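PDB 4CVU: beta-mannosidase from Trichoderma harzianum, which probably hydrolyses terminal beta-D-mannose residues from the non-reducing ends of beta-mannosides, as a fungal glycoside hydrolase of family 2. Local coordinates for residues Ile598-Ile603 against Ser670-Thr675; Ala674-Gln679 against Arg725-Pro730; Ile603-Gln608 against Ile711-Thr716. One frame throughout, in Å; residues are numbered along the deposited sequence.

The loop that follows strand 592-595 is met first. Its residues 598-603 dock on helix 664-692 at residues 670-675, closing a loop of 66 residues (contact 1). Helix 603-609 starts where this loop ends, and its residues 603-608 reach forward over 102 residues to the loop 711-716 (contact 3). Helix 664-692 goes on from contact 1 straight into contact 2, where residues 674-679 meet 725-730 after a further 45 residues. Contact 3 crosses both of the others, whereas contacts 1 and 2 follow one another along the same helix and share Ala674 and Thr675. Contacts 1 and 2 tie the two flanking loops to helix 664-692, and contact 3 joins helix 603-609 to the loop after strand 702-705.

Contact 1 (Ile598-Ile603 against Ser670-Thr675); sequences ISMPSI and SWCHAT. With NAG (2-acetamido-2-deoxy-beta-D-glucopyranose), chain H.
Met600 lies against the helix between Cys672 and Thr675, its backbone N donating to Thr675 OG1 over 3.1 Å with an N-H...O angle of 158°. The hydroxyl works in both directions, since it in turn donates to Cys672 O, one helical turn earlier, at 2.8 Å and from above the plane of that carbonyl. A chi1 of 70° at Thr675 sets OG1 between its own backbone N and carbonyl carbon, where it can serve both partners. The root of the Met600 side chain rests on sulfur: CB is 3.6 Å from Cys672 SG, and CG touches the same atom before the chain bends off at chi2. Cys672 CB meets Pro601 O at 3.5 Å. Ser599 CB packs on Thr675 O, and a water bridges the backbones by donating to Thr675 O (2.8 Å) and to Ile598 O (3.0 Å). The loop follows strand 592-595, probably a strand of the (beta/alpha)8 catalytic barrel expected of family 2 enzymes, and helix 664-692 comes, in sequence, between this strand and strand 702-705. A valine in place of Thr675 would probably leave Met600 N without its acceptor and Cys672 O without its hydroxyl donor. Further out, Met600 O accepts from Gln676 NE2, so the helix grips the methionine backbone at both polar atoms. Met600, Pro601 and Cys672 all touch Trp606, and Gln645 of helix 638-655 also touches Met600. Away from the loop, the Trp671 ring carries on one face, toward the rim, C6 of an N-acetylglucosamine attached to the protein, while its NE1 bonds to Pro659 O.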
loop_
_atom_site.group_PDB
_atom_site.type_symbol
_atom_site.label_atom_id
_atom_site.label_comp_id
_atom_site.label_asym_id
_atom_site.label_seq_id
_atom_site.Cartn_x
_atom_site.Cartn_y
_atom_site.Cartn_z
ATOM N N ILE A 598 -4.754 6.926 -24.144
ATOM C CA ILE A 598 -4.379 6.780 -22.694
ATOM C C ILE A 598 -2.952 6.362 -22.416
ATOM O O ILE A 598 -2.306 5.765 -23.313
ATOM C CB ILE A 598 -5.339 5.847 -21.950
ATOM C CG1 ILE A 598 -5.182 4.407 -22.459
ATOM C CG2 ILE A 598 -6.779 6.314 -22.115
ATOM C CD1 ILE A 598 -5.797 3.340 -21.571
ATOM N N SER A 599 -2.388 6.573 -21.203
ATOM C CA SER A 599 -1.110 6.002 -20.989
ATOM C C SER A 599 -1.076 5.752 -19.448
ATOM O O SER A 599 -1.875 6.348 -18.729
ATOM C CB SER A 599 -0.037 7.021 -21.387
ATOM O OG SER A 599 0.000 8.168 -20.479
ATOM N N MET A 600 -0.189 4.859 -19.029
ATOM C CA MET A 600 -0.023 4.528 -17.610
ATOM C C MET A 600 0.534 5.697 -16.885
ATOM O O MET A 600 1.319 6.456 -17.436
ATOM C CB MET A 600 1.005 3.408 -17.470
ATOM C CG MET A 600 0.640 1.995 -17.766
ATOM S SD MET A 600 -0.738 1.438 -16.845
ATOM C CE MET A 600 -0.749 -0.308 -17.091
ATOM N N PRO A 601 0.236 5.824 -15.568
ATOM C CA PRO A 601 1.001 6.808 -14.861
ATOM C C PRO A 601 2.352 6.240 -14.384
ATOM O O PRO A 601 2.598 5.015 -14.438
ATOM C CB PRO A 601 0.123 7.075 -13.621
ATOM C CG PRO A 601 -0.566 5.793 -13.351
ATOM C CD PRO A 601 -0.862 5.268 -14.753
ATOM N N SER A 602 3.193 7.111 -13.817
ATOM C CA SER A 602 4.470 6.685 -13.257
ATOM C C SER A 602 4.264 5.597 -12.205
ATOM O O SER A 602 3.205 5.512 -11.591
ATOM C CB SER A 602 5.160 7.897 -12.599
ATOM O OG SER A 602 4.391 8.290 -11.479
ATOM N N ILE A 603 5.285 4.763 -12.011
ATOM C CA ILE A 603 5.247 3.810 -10.911
ATOM C C ILE A 603 5.156 4.537 -9.557
ATOM O O ILE A 603 4.579 3.987 -8.607
ATOM C CB ILE A 603 6.423 2.795 -10.940
ATOM C CG1 ILE A 603 6.279 1.771 -9.804
ATOM C CG2 ILE A 603 7.788 3.485 -10.864
ATOM C CD1 ILE A 603 7.246 0.613 -9.880
ATOM N N SER A 670 9.168 0.491 -16.440
ATOM C CA SER A 670 9.670 0.720 -17.801
ATOM C C SER A 670 8.578 0.574 -18.839
ATOM O O SER A 670 8.594 1.293 -19.858
ATOM C CB SER A 670 10.765 -0.273 -18.161
ATOM O OG SER A 670 12.023 0.173 -17.799
ATOM N N TRP A 671 7.681 -0.387 -18.645
ATOM C CA TRP A 671 6.490 -0.494 -19.521
ATOM C C TRP A 671 5.603 0.750 -19.336
ATOM O O TRP A 671 5.060 1.265 -20.271
ATOM C CB TRP A 671 5.686 -1.816 -19.263
ATOM C CG TRP A 671 6.127 -2.927 -20.125
ATOM C CD1 TRP A 671 7.142 -3.818 -19.901
ATOM C CD2 TRP A 671 5.623 -3.219 -21.431
ATOM N NE1 TRP A 671 7.266 -4.657 -20.979
ATOM C CE2 TRP A 671 6.367 -4.291 -21.939
ATOM C CE3 TRP A 671 4.624 -2.653 -22.224
ATOM C CZ2 TRP A 671 6.129 -4.839 -23.194
ATOM C CZ3 TRP A 671 4.378 -3.190 -23.475
ATOM C CH2 TRP A 671 5.118 -4.279 -23.944
ATOM N N CYS A 672 5.413 1.222 -18.114
ATOM C CA CYS A 672 4.644 2.450 -17.934
ATOM C C CYS A 672 5.191 3.652 -18.749
ATOM O O CYS A 672 4.425 4.461 -19.247
ATOM C CB CYS A 672 4.548 2.831 -16.435
ATOM S SG CYS A 672 3.451 1.727 -15.509
ATOM N N HIS A 673 6.512 3.767 -18.842
ATOM C CA HIS A 673 7.185 4.882 -19.491
ATOM C C HIS A 673 7.074 4.769 -21.013
ATOM O O HIS A 673 6.846 5.773 -21.676
ATOM C CB HIS A 673 8.635 4.896 -19.047
ATOM C CG HIS A 673 9.438 6.020 -19.598
ATOM N ND1 HIS A 673 9.131 7.329 -19.361
ATOM C CD2 HIS A 673 10.550 6.031 -20.362
ATOM C CE1 HIS A 673 10.006 8.110 -19.964
ATOM N NE2 HIS A 673 10.886 7.346 -20.566
ATOM N N ALA A 674 7.168 3.559 -21.560
ATOM C CA ALA A 674 6.959 3.385 -23.033
ATOM C C ALA A 674 5.583 3.810 -23.517
ATOM O O ALA A 674 5.460 4.355 -24.641
ATOM C CB ALA A 674 7.261 1.948 -23.459
ATOM N N THR A 675 4.531 3.493 -22.741
ATOM C CA THR A 675 3.168 3.944 -23.064
ATOM C C THR A 675 3.125 5.451 -23.108
ATOM O O THR A 675 2.448 6.027 -23.968
ATOM C CB THR A 675 2.050 3.378 -22.148
ATOM O OG1 THR A 675 2.146 3.942 -20.810
ATOM C CG2 THR A 675 2.110 1.877 -22.066
HETATM C C1 NAG H . 8.181 -7.711 -18.598
HETATM C C2 NAG H . 8.409 -9.241 -18.552
HETATM C C3 NAG H . 7.929 -9.965 -19.806
HETATM C C4 NAG H . 6.513 -9.533 -20.129
HETATM C C5 NAG H . 6.467 -8.008 -20.265
HETATM C C6 NAG H . 5.050 -7.503 -20.575
HETATM C C7 NAG H . 10.192 -10.223 -17.239
HETATM C C8 NAG H . 11.647 -10.602 -17.120
HETATM N N2 NAG H . 9.788 -9.603 -18.340
HETATM O O3 NAG H . 7.946 -11.354 -19.548
HETATM O O4 NAG H . 6.110 -10.133 -21.343
HETATM O O5 NAG H . 6.894 -7.418 -19.066
HETATM O O6 NAG H . 4.137 -7.919 -19.579
HETATM O O7 NAG H . 9.418 -10.498 -16.343
HETATM O O HOH W 1 0.132 4.824 -24.837
#

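Contact 2 (Ala674-Gln679 against Arg725-Pro730); sequences ATQLFQ and RWKVLP
The long helix 664-692, probably part of the catalytic barrel expected of the family, is met here by the turn that enters helix 729-736, with Gln676 and Gln679 facing Lys727, Val728 and Leu729. The direct polar link is Val728 N to Gln676 OE1, 3.0 Å long with an N-H...O angle of 145°; the donor stands above the plane of the side-chain carbonyl, 36° out of it. Gln676 reaches it with an extended chain. The Gln676 and Lys727 side chains cross at about a right angle, with Gln676 NE2 3.7 Å from Lys727 CG, NE2 being engaged by the 598-603 loop. Nearer the backbone of Gln676, Val728 CG2 packs on Gln676 CB at 3.8 Å and, more loosely, on Leu677 CD2 at 4.1 Å. One turn on, Gln679 has CG anti to its backbone N (chi1 -175°) and extends to lay NE2 3.8 Å from Leu729 CD2, with Lys727 CD near its OE1. The tips of Gln679 and Lys727 converge outside the two segments on one hydroxyl: Ser599 OG gives the buried Lys727 NZ a polar partner, and Gln679 OE1 holds the same hydroxyl, while Gln679 NE2 goes to Ala718 O. A water donates to Gln676 O at 2.8 Å and accepts weakly from Leu729 N. On one flank, Thr675 and Phe678 pack on helix 638-655. On another, Leu677 touches Tyr886 and Val728 touches Trp888, both on strand 884-890 of the Ig-fold region, so the contact lies where helix 664-692 and the C-terminal beta domain come together.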
loop_
_atom_site.group_PDB
_atom_site.type_symbol
_atom_site.label_atom_id
_atom_site.label_comp_id
_atom_site.label_asym_id
_atom_site.label_seq_id
_atom_site.Cartn_x
_atom_site.Cartn_y
_atom_site.Cartn_z
ATOM N N ALA A 674 7.168 3.559 -21.560
ATOM C CA ALA A 674 6.959 3.385 -23.033
ATOM C C ALA A 674 5.583 3.810 -23.517
ATOM O O ALA A 674 5.460 4.355 -24.641
ATOM C CB ALA A 674 7.261 1.948 -23.459
ATOM N N THR A 675 4.531 3.493 -22.741
ATOM C CA THR A 675 3.168 3.944 -23.064
ATOM C C THR A 675 3.125 5.451 -23.108
ATOM O O THR A 675 2.448 6.027 -23.968
ATOM C CB THR A 675 2.050 3.378 -22.148
ATOM O OG1 THR A 675 2.146 3.942 -20.810
ATOM C CG2 THR A 675 2.110 1.877 -22.066
ATOM N N GLN A 676 3.868 6.116 -22.205
ATOM C CA GLN A 676 3.927 7.566 -22.193
ATOM C C GLN A 676 4.657 8.148 -23.394
ATOM O O GLN A 676 4.341 9.212 -23.801
ATOM C CB GLN A 676 4.639 8.071 -20.921
ATOM C CG GLN A 676 3.785 7.854 -19.717
ATOM C CD GLN A 676 4.336 8.543 -18.501
ATOM O OE1 GLN A 676 5.187 9.424 -18.590
ATOM N NE2 GLN A 676 3.788 8.203 -17.370
ATOM N N LEU A 677 5.654 7.444 -23.913
ATOM C CA LEU A 677 6.410 7.925 -25.043
ATOM C C LEU A 677 5.518 7.933 -26.263
ATOM O O LEU A 677 5.622 8.844 -27.113
ATOM C CB LEU A 677 7.624 7.043 -25.320
ATOM C CG LEU A 677 8.766 7.033 -24.286
ATOM C CD1 LEU A 677 9.842 6.094 -24.777
ATOM C CD2 LEU A 677 9.344 8.430 -24.046
ATOM N N PHE A 678 4.693 6.894 -26.370
ATOM C CA PHE A 678 3.806 6.766 -27.549
ATOM C C PHE A 678 2.766 7.901 -27.501
ATOM O O PHE A 678 2.601 8.607 -28.462
ATOM C CB PHE A 678 3.099 5.411 -27.589
ATOM C CG PHE A 678 2.020 5.370 -28.606
ATOM C CD1 PHE A 678 2.311 5.077 -29.921
ATOM C CD2 PHE A 678 0.738 5.694 -28.266
ATOM C CE1 PHE A 678 1.327 5.098 -30.888
ATOM C CE2 PHE A 678 -0.248 5.741 -29.219
ATOM C CZ PHE A 678 0.044 5.428 -30.538
ATOM N N GLN A 679 2.158 8.130 -26.326
ATOM C CA GLN A 679 1.172 9.207 -26.146
ATOM C C GLN A 679 1.777 10.561 -26.455
ATOM O O GLN A 679 1.118 11.370 -27.084
ATOM C CB GLN A 679 0.631 9.234 -24.697
ATOM C CG GLN A 679 -0.491 10.231 -24.389
ATOM C CD GLN A 679 -0.594 10.461 -22.862
ATOM O OE1 GLN A 679 0.403 10.355 -22.206
ATOM N NE2 GLN A 679 -1.740 10.840 -22.352
ATOM N N ARG A 725 2.399 15.164 -10.972
ATOM C CA ARG A 725 3.643 14.739 -11.613
ATOM C C ARG A 725 3.396 14.773 -13.111
ATOM O O ARG A 725 2.388 14.303 -13.533
ATOM C CB ARG A 725 3.972 13.266 -11.271
ATOM C CG ARG A 725 5.236 12.742 -11.979
ATOM C CD ARG A 725 5.601 11.318 -11.649
ATOM N NE ARG A 725 6.174 11.242 -10.305
ATOM C CZ ARG A 725 7.479 11.287 -9.993
ATOM N NH1 ARG A 725 8.415 11.385 -10.924
ATOM N NH2 ARG A 725 7.852 11.242 -8.696
ATOM N N TRP A 726 4.355 15.279 -13.841
ATOM C CA TRP A 726 4.357 15.299 -15.303
ATOM C C TRP A 726 4.674 13.929 -15.913
ATOM O O TRP A 726 5.684 13.324 -15.614
ATOM C CB TRP A 726 5.374 16.313 -15.761
ATOM C CG TRP A 726 4.952 17.717 -15.568
ATOM C CD1 TRP A 726 4.212 18.201 -14.575
ATOM C CD2 TRP A 726 5.215 18.818 -16.445
ATOM N NE1 TRP A 726 4.010 19.555 -14.725
ATOM C CE2 TRP A 726 4.622 19.959 -15.867
ATOM C CE3 TRP A 726 5.946 18.962 -17.620
ATOM C CZ2 TRP A 726 4.682 21.208 -16.453
ATOM C CZ3 TRP A 726 6.029 20.211 -18.192
ATOM C CH2 TRP A 726 5.366 21.320 -17.618
ATOM N N LYS A 727 3.822 13.490 -16.829
ATOM C CA LYS A 727 4.147 12.440 -17.761
ATOM C C LYS A 727 5.138 13.007 -18.764
ATOM O O LYS A 727 5.582 14.148 -18.627
ATOM C CB LYS A 727 2.893 11.944 -18.504
ATOM C CG LYS A 727 1.830 11.324 -17.601
ATOM C CD LYS A 727 0.835 10.485 -18.402
ATOM C CE LYS A 727 -0.288 9.966 -17.496
ATOM N NZ LYS A 727 -1.422 9.255 -18.158
ATOM N N VAL A 728 5.471 12.193 -19.770
ATOM C CA VAL A 728 6.255 12.631 -20.898
ATOM C C VAL A 728 5.465 13.669 -21.712
ATOM O O VAL A 728 6.062 14.617 -22.192
ATOM C CB VAL A 728 6.701 11.470 -21.809
ATOM C CG1 VAL A 728 7.485 11.955 -23.018
ATOM C CG2 VAL A 728 7.570 10.499 -21.038
ATOM N N LEU A 729 4.144 13.510 -21.822
ATOM C CA LEU A 729 3.303 14.384 -22.665
ATOM C C LEU A 729 3.483 15.909 -22.492
ATOM O O LEU A 729 3.688 16.633 -23.442
ATOM C CB LEU A 729 1.827 14.043 -22.488
ATOM C CG LEU A 729 0.817 14.992 -23.136
ATOM C CD1 LEU A 729 1.012 15.067 -24.650
ATOM C CD2 LEU A 729 -0.550 14.447 -22.787
ATOM N N PRO A 730 3.374 16.397 -21.272
ATOM C CA PRO A 730 3.447 17.850 -21.066
ATOM C C PRO A 730 4.785 18.461 -21.421
ATOM O O PRO A 730 4.806 19.661 -21.687
ATOM C CB PRO A 730 3.109 18.015 -19.541
ATOM C CG PRO A 730 3.269 16.664 -18.979
ATOM C CD PRO A 730 2.967 15.674 -20.068
HETATM O O HOH W 2 2.893 10.769 -21.906
#

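Contact 3 (Ile603-Gln608 against Ile711-Thr716); sequences IQTWQQ and IWQAPT
Trp606 supplies much of the apolar contact with the loop, bringing the far end of its indole against the backbone and ring of residues 713-715. Its CH2 is 3.7 Å from Pro715 CD and 3.9 Å from Ala714 CA, the proline ring crossing the tryptophan side chain at about a right angle. The CB bond of Trp606 leads away from the loop and chi1 (-82°) puts CG beside the backbone N; the end of the indole nevertheless comes nearer the loop. Thr605 adds a second apolar touch, its CG2 lying 3.6 Å from Gln713 CG. This threonine methyl is anti to the backbone N, while OG1 turns elsewhere and bonds to Glu721 OE1. The helix 603-609 is N-capped by Ser602, whose OG receives Thr605 N and also bonds Glu721 OE1; that carboxylate is therefore held at the helix's N-terminal end, where its charge would probably be favoured. Strands 592-595 and 702-705, which precede the helix and the loop, probably belong to the (beta/alpha)8 barrel expected of the family, and the contact joins the segments that follow them. Polar contact across the segments is slight: Gln713 NE2 donates to Gln608 OE1 in a weak bond of 3.4 Å, nearly straight at 165°, the two amide planes being 81° apart. Gln608 NE2 turns instead to Asp723 OD2. Trp606 CZ3 makes a van der Waals contact with Gln713 O at 3.7 Å, and the same oxygen accepts from Arg625 NH2; Arg625 also makes a cation-pi contact with Trp712. Pro715 packs on Gln645 and Met648 of helix 638-655.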
loop_
_atom_site.group_PDB
_atom_site.type_symbol
_atom_site.label_atom_id
_atom_site.label_comp_id
_atom_site.label_asym_id
_atom_site.label_seq_id
_atom_site.Cartn_x
_atom_site.Cartn_y
_atom_site.Cartn_z
ATOM N N ILE A 603 5.285 4.763 -12.011
ATOM C CA ILE A 603 5.247 3.810 -10.911
ATOM C C ILE A 603 5.156 4.537 -9.557
ATOM O O ILE A 603 4.579 3.987 -8.607
ATOM C CB ILE A 603 6.423 2.795 -10.940
ATOM C CG1 ILE A 603 6.279 1.771 -9.804
ATOM C CG2 ILE A 603 7.788 3.485 -10.864
ATOM C CD1 ILE A 603 7.246 0.613 -9.880
ATOM N N GLN A 604 5.693 5.758 -9.446
ATOM C CA GLN A 604 5.653 6.452 -8.120
ATOM C C GLN A 604 4.195 6.830 -7.860
ATOM O O GLN A 604 3.729 6.820 -6.727
ATOM C CB GLN A 604 6.530 7.709 -8.062
ATOM C CG GLN A 604 8.047 7.466 -8.217
ATOM C CD GLN A 604 8.510 7.211 -9.644
ATOM O OE1 GLN A 604 7.782 7.364 -10.591
ATOM N NE2 GLN A 604 9.767 6.844 -9.790
ATOM N N THR A 605 3.462 7.175 -8.942
ATOM C CA THR A 605 2.046 7.493 -8.806
ATOM C C THR A 605 1.274 6.190 -8.422
ATOM O O THR A 605 0.616 6.149 -7.338
ATOM C CB THR A 605 1.473 8.226 -10.038
ATOM O OG1 THR A 605 1.915 9.619 -10.079
ATOM C CG2 THR A 605 0.011 8.192 -10.000
ATOM N N TRP A 606 1.441 5.103 -9.208
ATOM C CA TRP A 606 0.833 3.806 -8.847
ATOM C C TRP A 606 1.083 3.488 -7.381
ATOM O O TRP A 606 0.183 3.021 -6.656
ATOM C CB TRP A 606 1.437 2.687 -9.607
ATOM C CG TRP A 606 0.804 2.577 -10.983
ATOM C CD1 TRP A 606 1.404 2.766 -12.157
ATOM C CD2 TRP A 606 -0.562 2.306 -11.248
ATOM N NE1 TRP A 606 0.486 2.573 -13.212
ATOM C CE2 TRP A 606 -0.732 2.289 -12.655
ATOM C CE3 TRP A 606 -1.668 2.040 -10.442
ATOM C CZ2 TRP A 606 -1.959 2.025 -13.241
ATOM C CZ3 TRP A 606 -2.874 1.771 -11.019
ATOM C CH2 TRP A 606 -3.020 1.764 -12.428
ATOM N N GLN A 607 2.317 3.672 -6.977
ATOM C CA GLN A 607 2.735 3.288 -5.630
ATOM C C GLN A 607 1.936 3.980 -4.515
ATOM O O GLN A 607 1.941 3.549 -3.340
ATOM C CB GLN A 607 4.232 3.535 -5.461
ATOM C CG GLN A 607 5.088 2.440 -6.053
ATOM C CD GLN A 607 6.564 2.775 -6.007
ATOM O OE1 GLN A 607 7.000 3.916 -6.245
ATOM N NE2 GLN A 607 7.323 1.802 -5.683
ATOM N N GLN A 608 1.269 5.074 -4.864
ATOM C CA GLN A 608 0.463 5.808 -3.903
ATOM C C GLN A 608 -0.815 5.047 -3.542
ATOM O O GLN A 608 -1.321 5.223 -2.464
ATOM C CB GLN A 608 0.076 7.182 -4.479
ATOM C CG GLN A 608 1.258 8.092 -4.747
ATOM C CD GLN A 608 0.883 9.350 -5.516
ATOM O OE1 GLN A 608 -0.292 9.621 -5.804
ATOM N NE2 GLN A 608 1.889 10.138 -5.832
ATOM N N ILE A 711 -7.975 12.498 -12.022
ATOM C CA ILE A 711 -8.764 12.504 -10.790
ATOM C C ILE A 711 -8.304 11.460 -9.762
ATOM O O ILE A 711 -8.651 11.555 -8.579
ATOM C CB ILE A 711 -10.252 12.266 -11.139
ATOM C CG1 ILE A 711 -11.142 12.845 -10.090
ATOM C CG2 ILE A 711 -10.551 10.808 -11.340
ATOM C CD1 ILE A 711 -12.630 12.774 -10.437
ATOM N N TRP A 712 -7.509 10.485 -10.215
ATOM C CA TRP A 712 -6.939 9.441 -9.358
ATOM C C TRP A 712 -5.826 8.692 -10.119
ATOM O O TRP A 712 -5.528 9.010 -11.268
ATOM C CB TRP A 712 -8.035 8.484 -8.816
ATOM C CG TRP A 712 -8.637 7.523 -9.789
ATOM C CD1 TRP A 712 -8.757 7.666 -11.124
ATOM C CD2 TRP A 712 -9.224 6.252 -9.466
ATOM N NE1 TRP A 712 -9.380 6.569 -11.664
ATOM C CE2 TRP A 712 -9.673 5.687 -10.664
ATOM C CE3 TRP A 712 -9.397 5.539 -8.285
ATOM C CZ2 TRP A 712 -10.296 4.424 -10.718
ATOM C CZ3 TRP A 712 -10.015 4.265 -8.344
ATOM C CH2 TRP A 712 -10.456 3.738 -9.566
ATOM N N GLN A 713 -5.288 7.643 -9.516
ATOM C CA GLN A 713 -4.120 6.936 -10.046
ATOM C C GLN A 713 -4.542 5.787 -10.958
ATOM O O GLN A 713 -4.971 4.741 -10.487
ATOM C CB GLN A 713 -3.265 6.444 -8.883
ATOM C CG GLN A 713 -2.883 7.546 -7.941
ATOM C CD GLN A 713 -3.887 7.761 -6.894
ATOM O OE1 GLN A 713 -5.078 7.436 -7.070
ATOM N NE2 GLN A 713 -3.441 8.289 -5.757
ATOM N N ALA A 714 -4.411 5.974 -12.267
ATOM C CA ALA A 714 -5.000 5.040 -13.171
ATOM C C ALA A 714 -4.557 5.345 -14.576
ATOM O O ALA A 714 -4.149 6.456 -14.870
ATOM C CB ALA A 714 -6.543 5.143 -13.075
ATOM N N PRO A 715 -4.617 4.363 -15.466
ATOM C CA PRO A 715 -4.230 4.677 -16.848
ATOM C C PRO A 715 -5.283 5.528 -17.524
ATOM O O PRO A 715 -6.447 5.137 -17.577
ATOM C CB PRO A 715 -4.090 3.322 -17.503
ATOM C CG PRO A 715 -4.855 2.400 -16.691
ATOM C CD PRO A 715 -4.993 2.957 -15.301
ATOM N N THR A 716 -4.887 6.716 -17.988
ATOM C CA THR A 716 -5.819 7.632 -18.680
ATOM C C THR A 716 -5.183 8.486 -19.776
ATOM O O THR A 716 -4.003 8.356 -20.126
ATOM C CB THR A 716 -6.404 8.662 -17.683
ATOM O OG1 THR A 716 -5.417 9.685 -17.509
ATOM C CG2 THR A 716 -6.820 8.035 -16.273
#